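PDB 1YHT: DspB from Aggregatibacter actinomycetemcomitans, which hydrolyses terminal beta-linked N-acetylhexosamine residues as a family 20 glycoside hydrolase and releases biofilm, probably by cleaving its N-acetylglucosamine polymer. Local coordinates for residues F54-L67 / F159-F171. Sequence-based numbering, arbitrary orientation.
Sequences FSDHENYAIESHLL and FMQSLMSEVIDIF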
loop_
_atom_site.group_PDB
_atom_site.type_symbol
_atom_site.label_atom_id
_atom_site.label_comp_id
_atom_site.label_asym_id
_atom_site.label_seq_id
_atom_site.Cartn_x
_atom_site.Cartn_y
_atom_site.Cartn_z
ATOM N N PHE A 54 5.626 0.894 -3.176
ATOM C CA PHE A 54 6.841 0.803 -4.033
ATOM C C PHE A 54 7.476 -0.583 -4.094
ATOM O O PHE A 54 8.436 -0.788 -4.840
ATOM C CB PHE A 54 7.930 1.837 -3.603
ATOM C CG PHE A 54 8.448 1.640 -2.204
ATOM C CD1 PHE A 54 9.457 0.720 -1.934
ATOM C CD2 PHE A 54 7.925 2.359 -1.163
ATOM C CE1 PHE A 54 9.887 0.517 -0.657
ATOM C CE2 PHE A 54 8.368 2.150 0.110
ATOM C CZ PHE A 54 9.358 1.236 0.359
ATOM N N SER A 55 6.931 -1.533 -3.318
ATOM C CA SER A 55 7.524 -2.861 -3.201
ATOM C C SER A 55 6.402 -3.936 -3.368
ATOM O O SER A 55 5.398 -3.926 -2.644
ATOM C CB SER A 55 8.227 -2.998 -1.862
ATOM O OG SER A 55 8.710 -4.322 -1.650
ATOM N N ASP A 56 6.583 -4.834 -4.330
ATOM C CA ASP A 56 5.630 -5.931 -4.521
ATOM C C ASP A 56 6.361 -7.062 -5.236
ATOM O O ASP A 56 7.577 -7.079 -5.251
ATOM C CB ASP A 56 4.355 -5.466 -5.271
ATOM C CG ASP A 56 3.092 -6.196 -4.799
ATOM O OD1 ASP A 56 3.026 -7.434 -5.067
ATOM O OD2 ASP A 56 2.174 -5.568 -4.129
ATOM N N HIS A 57 5.646 -7.992 -5.854
ATOM C CA HIS A 57 6.308 -9.082 -6.546
ATOM C C HIS A 57 7.154 -8.643 -7.742
ATOM O O HIS A 57 8.261 -9.131 -7.923
ATOM C CB HIS A 57 5.299 -10.104 -7.056
ATOM C CG HIS A 57 4.460 -10.713 -5.997
ATOM N ND1 HIS A 57 4.982 -11.549 -5.038
ATOM C CD2 HIS A 57 3.121 -10.715 -5.814
ATOM C CE1 HIS A 57 4.002 -12.015 -4.288
ATOM N NE2 HIS A 57 2.861 -11.538 -4.741
ATOM N N GLU A 58 6.677 -7.649 -8.475
ATOM C CA GLU A 58 7.222 -7.327 -9.773
ATOM C C GLU A 58 8.449 -6.409 -9.663
ATOM O O GLU A 58 9.328 -6.454 -10.539
ATOM C CB GLU A 58 6.160 -6.647 -10.643
ATOM C CG GLU A 58 4.983 -7.529 -11.076
ATOM C CD GLU A 58 3.929 -7.693 -10.013
ATOM O OE1 GLU A 58 4.101 -7.215 -8.881
ATOM O OE2 GLU A 58 2.907 -8.320 -10.304
ATOM N N ASN A 59 8.504 -5.579 -8.617
ATOM C CA ASN A 59 9.620 -4.664 -8.451
ATOM C C ASN A 59 9.714 -4.068 -7.041
ATOM O O ASN A 59 8.759 -4.131 -6.260
ATOM C CB ASN A 59 9.487 -3.535 -9.486
ATOM C CG ASN A 59 10.755 -2.699 -9.654
ATOM O OD1 ASN A 59 11.883 -3.146 -9.408
ATOM N ND2 ASN A 59 10.571 -1.495 -10.139
ATOM N N TYR A 60 10.915 -3.561 -6.733
ATOM C CA TYR A 60 11.202 -2.765 -5.543
ATOM C C TYR A 60 11.709 -1.453 -6.160
ATOM O O TYR A 60 12.833 -1.397 -6.668
ATOM C CB TYR A 60 12.332 -3.433 -4.698
ATOM C CG TYR A 60 12.649 -2.704 -3.435
ATOM C CD1 TYR A 60 11.911 -2.948 -2.280
ATOM C CD2 TYR A 60 13.639 -1.715 -3.398
ATOM C CE1 TYR A 60 12.173 -2.256 -1.089
ATOM C CE2 TYR A 60 13.898 -0.991 -2.229
ATOM C CZ TYR A 60 13.150 -1.299 -1.063
ATOM O OH TYR A 60 13.334 -0.624 0.092
ATOM N N ALA A 61 10.894 -0.408 -6.096
ATOM C CA ALA A 61 11.047 0.736 -6.975
ATOM C C ALA A 61 11.780 1.955 -6.392
ATOM O O ALA A 61 11.604 3.069 -6.893
ATOM C CB ALA A 61 9.686 1.160 -7.479
ATOM N N ILE A 62 12.604 1.751 -5.365
ATOM C CA ILE A 62 13.471 2.802 -4.824
ATOM C C ILE A 62 14.858 2.281 -4.607
ATOM O O ILE A 62 15.074 1.089 -4.477
ATOM C CB ILE A 62 12.930 3.423 -3.477
ATOM C CG1 ILE A 62 12.972 2.416 -2.324
ATOM C CG2 ILE A 62 11.525 3.882 -3.689
ATOM C CD1 ILE A 62 12.291 2.939 -1.032
ATOM N N GLU A 63 15.795 3.217 -4.519
ATOM C CA GLU A 63 17.162 2.918 -4.248
ATOM C C GLU A 63 17.338 2.286 -2.857
ATOM O O GLU A 63 16.581 2.586 -1.897
ATOM C CB GLU A 63 18.005 4.191 -4.376
ATOM C CG GLU A 63 19.493 3.964 -4.283
ATOM C CD GLU A 63 20.364 5.097 -4.831
ATOM O OE1 GLU A 63 19.882 6.210 -5.183
ATOM O OE2 GLU A 63 21.554 4.817 -4.962
ATOM N N SER A 64 18.370 1.449 -2.743
ATOM C CA SER A 64 18.642 0.711 -1.494
ATOM C C SER A 64 20.121 0.341 -1.354
ATOM O O SER A 64 20.675 -0.319 -2.236
ATOM C CB SER A 64 17.846 -0.592 -1.432
ATOM O OG SER A 64 18.149 -1.310 -0.231
ATOM N N HIS A 65 20.734 0.769 -0.247
ATOM C CA HIS A 65 22.034 0.216 0.183
ATOM C C HIS A 65 21.911 -1.265 0.600
ATOM O O HIS A 65 22.674 -2.105 0.178
ATOM C CB HIS A 65 22.586 1.007 1.385
ATOM C CG HIS A 65 23.327 2.261 1.030
ATOM N ND1 HIS A 65 22.725 3.347 0.435
ATOM C CD2 HIS A 65 24.614 2.620 1.270
ATOM C CE1 HIS A 65 23.629 4.305 0.275
ATOM N NE2 HIS A 65 24.796 3.877 0.754
ATOM N N LEU A 66 20.910 -1.571 1.430
ATOM C CA LEU A 66 20.762 -2.937 1.977
ATOM C C LEU A 66 20.533 -3.994 0.903
ATOM O O LEU A 66 21.058 -5.127 0.989
ATOM C CB LEU A 66 19.613 -2.965 3.013
ATOM C CG LEU A 66 19.929 -2.746 4.498
ATOM C CD1 LEU A 66 20.692 -1.552 4.735
ATOM C CD2 LEU A 66 18.648 -2.646 5.292
ATOM N N LEU A 67 19.724 -3.658 -0.098
ATOM C CA LEU A 67 19.466 -4.572 -1.218
ATOM C C LEU A 67 20.412 -4.355 -2.401
ATOM O O LEU A 67 20.304 -5.030 -3.403
ATOM C CB LEU A 67 18.022 -4.487 -1.660
ATOM C CG LEU A 67 17.004 -4.628 -0.524
ATOM C CD1 LEU A 67 15.649 -4.306 -1.028
ATOM C CD2 LEU A 67 17.007 -6.004 0.110
ATOM N N PHE A 159 16.003 -8.994 9.762
ATOM C CA PHE A 159 16.193 -8.556 8.387
ATOM C C PHE A 159 15.165 -7.506 7.934
ATOM O O PHE A 159 15.543 -6.449 7.388
ATOM C CB PHE A 159 16.158 -9.731 7.413
ATOM C CG PHE A 159 16.110 -9.286 6.001
ATOM C CD1 PHE A 159 17.266 -8.846 5.376
ATOM C CD2 PHE A 159 14.896 -9.199 5.325
ATOM C CE1 PHE A 159 17.233 -8.359 4.046
ATOM C CE2 PHE A 159 14.847 -8.696 4.031
ATOM C CZ PHE A 159 16.033 -8.289 3.381
ATOM N N MET A 160 13.886 -7.808 8.162
ATOM C CA MET A 160 12.771 -6.923 7.833
ATOM C C MET A 160 12.964 -5.571 8.482
ATOM O O MET A 160 12.797 -4.559 7.817
ATOM C CB MET A 160 11.407 -7.486 8.271
ATOM C CG MET A 160 10.877 -8.536 7.354
ATOM S SD MET A 160 10.837 -8.078 5.617
ATOM C CE MET A 160 9.813 -6.641 5.591
ATOM N N GLN A 161 13.318 -5.597 9.758
ATOM C CA GLN A 161 13.508 -4.398 10.512
ATOM C C GLN A 161 14.716 -3.581 10.017
ATOM O O GLN A 161 14.640 -2.395 9.982
ATOM C CB GLN A 161 13.634 -4.742 11.978
ATOM C CG GLN A 161 12.242 -5.073 12.585
ATOM C CD GLN A 161 12.345 -5.461 14.053
ATOM O OE1 GLN A 161 13.448 -5.619 14.581
ATOM N NE2 GLN A 161 11.193 -5.611 14.711
ATOM N N SER A 162 15.802 -4.233 9.625
ATOM C CA SER A 162 16.933 -3.532 8.999
ATOM C C SER A 162 16.520 -2.798 7.708
ATOM O O SER A 162 16.950 -1.680 7.513
ATOM C CB SER A 162 18.127 -4.456 8.765
ATOM O OG SER A 162 17.917 -5.258 7.621
ATOM N N LEU A 163 15.649 -3.389 6.879
ATOM C CA LEU A 163 15.150 -2.744 5.655
ATOM C C LEU A 163 14.143 -1.637 6.022
ATOM O O LEU A 163 14.197 -0.511 5.501
ATOM C CB LEU A 163 14.493 -3.772 4.717
ATOM C CG LEU A 163 14.058 -3.312 3.325
ATOM C CD1 LEU A 163 15.249 -2.637 2.525
ATOM C CD2 LEU A 163 13.474 -4.522 2.570
ATOM N N MET A 164 13.293 -1.906 7.002
ATOM C CA MET A 164 12.409 -0.837 7.500
ATOM C C MET A 164 13.192 0.387 7.965
ATOM O O MET A 164 12.814 1.517 7.635
ATOM C CB MET A 164 11.521 -1.336 8.623
ATOM C CG MET A 164 10.503 -2.394 8.192
ATOM S SD MET A 164 9.748 -3.224 9.647
ATOM C CE MET A 164 8.746 -1.892 10.315
ATOM N N SER A 165 14.289 0.173 8.697
ATOM C CA SER A 165 15.136 1.301 9.148
ATOM C C SER A 165 15.681 2.157 8.001
ATOM O O SER A 165 15.738 3.392 8.082
ATOM C CB SER A 165 16.297 0.766 9.992
ATOM O OG SER A 165 15.800 0.199 11.197
ATOM N N GLU A 166 16.122 1.488 6.930
ATOM C CA GLU A 166 16.578 2.171 5.737
ATOM C C GLU A 166 15.457 2.990 5.081
ATOM O O GLU A 166 15.648 4.158 4.698
ATOM C CB GLU A 166 17.123 1.145 4.760
ATOM C CG GLU A 166 17.685 1.812 3.503
ATOM C CD GLU A 166 18.267 0.824 2.521
ATOM O OE1 GLU A 166 17.501 0.335 1.671
ATOM O OE2 GLU A 166 19.477 0.591 2.588
ATOM N N VAL A 167 14.288 2.376 4.942
ATOM C CA VAL A 167 13.107 3.058 4.343
ATOM C C VAL A 167 12.693 4.272 5.186
ATOM O O VAL A 167 12.461 5.379 4.671
ATOM C CB VAL A 167 11.971 2.081 4.110
ATOM C CG1 VAL A 167 10.701 2.818 3.740
ATOM C CG2 VAL A 167 12.335 1.077 3.014
ATOM N N ILE A 168 12.709 4.093 6.495
ATOM C CA ILE A 168 12.461 5.201 7.421
ATOM C C ILE A 168 13.463 6.333 7.241
ATOM O O ILE A 168 13.080 7.510 7.136
ATOM C CB ILE A 168 12.454 4.668 8.884
ATOM C CG1 ILE A 168 11.241 3.807 9.072
ATOM C CG2 ILE A 168 12.440 5.820 9.915
ATOM C CD1 ILE A 168 11.204 3.033 10.341
ATOM N N ASP A 169 14.744 5.999 7.144
ATOM C CA ASP A 169 15.790 6.997 6.891
ATOM C C ASP A 169 15.613 7.756 5.561
ATOM O O ASP A 169 15.812 8.976 5.486
ATOM C CB ASP A 169 17.167 6.357 6.871
ATOM C CG ASP A 169 17.652 5.955 8.258
ATOM O OD1 ASP A 169 17.053 6.373 9.257
ATOM O OD2 ASP A 169 18.649 5.247 8.329
ATOM N N ILE A 170 15.230 7.035 4.525
ATOM C CA ILE A 170 14.959 7.621 3.203
ATOM C C ILE A 170 13.808 8.655 3.223
ATOM O O ILE A 170 13.969 9.752 2.727
ATOM C CB ILE A 170 14.651 6.525 2.176
ATOM C CG1 ILE A 170 15.895 5.682 1.863
ATOM C CG2 ILE A 170 14.142 7.099 0.847
ATOM C CD1 ILE A 170 15.544 4.346 1.074
ATOM N N PHE A 171 12.668 8.303 3.814
ATOM C CA PHE A 171 11.504 9.203 3.845
ATOM C C PHE A 171 11.640 10.285 4.924
ATOM O O PHE A 171 11.076 11.381 4.797
ATOM C CB PHE A 171 10.196 8.403 3.964
ATOM C CG PHE A 171 9.867 7.665 2.700
ATOM C CD1 PHE A 171 9.032 8.250 1.735
ATOM C CD2 PHE A 171 10.489 6.473 2.398
ATOM C CE1 PHE A 171 8.780 7.614 0.523
ATOM C CE2 PHE A 171 10.260 5.823 1.164
ATOM C CZ PHE A 171 9.416 6.367 0.247
HETATM O O HOH W 1 15.276 1.129 0.153
#
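In the TIM barrel of this family 20 glycoside hydrolase, the loop 54-67 that follows barrel strand 49-53 packs against the outer helix 154-171, with the carboxylate of Glu166 received by an ST motif at Ser64. Glu166 reaches the loop as an extended chain, its CG anti to the backbone N (chi1 -177°), and both oxygens bind through their syn lone pairs: OE1 accepts a hydrogen bond from Ser64 OG (2.6 Å) and OE2 one from Leu66 N (2.8 Å). Ser64 OG in turn accepts from Leu67 N, which closes the ST motif and probably helps hold the turn. The Leu66 side chain faces the Glu166 chain, with Leu66 CB 3.6 Å from Glu166 OE2.

Deeper in, Leu67 CD1 sits over the centre of one face of the Tyr60 ring and also meets Leu163 CD1 at 3.9 Å, while Phe54 lies against the other face of Tyr60. Val167 meets Phe54 CZ with CG1 at 4.0 Å and Tyr60 OH with CG2 at 3.5 Å. Helix 122-132 and strand 110-117 also touch this apolar layer. At its polar border a water accepts from Tyr60 OH at 2.6 Å and donates to Glu63 O and Glu166 OE1.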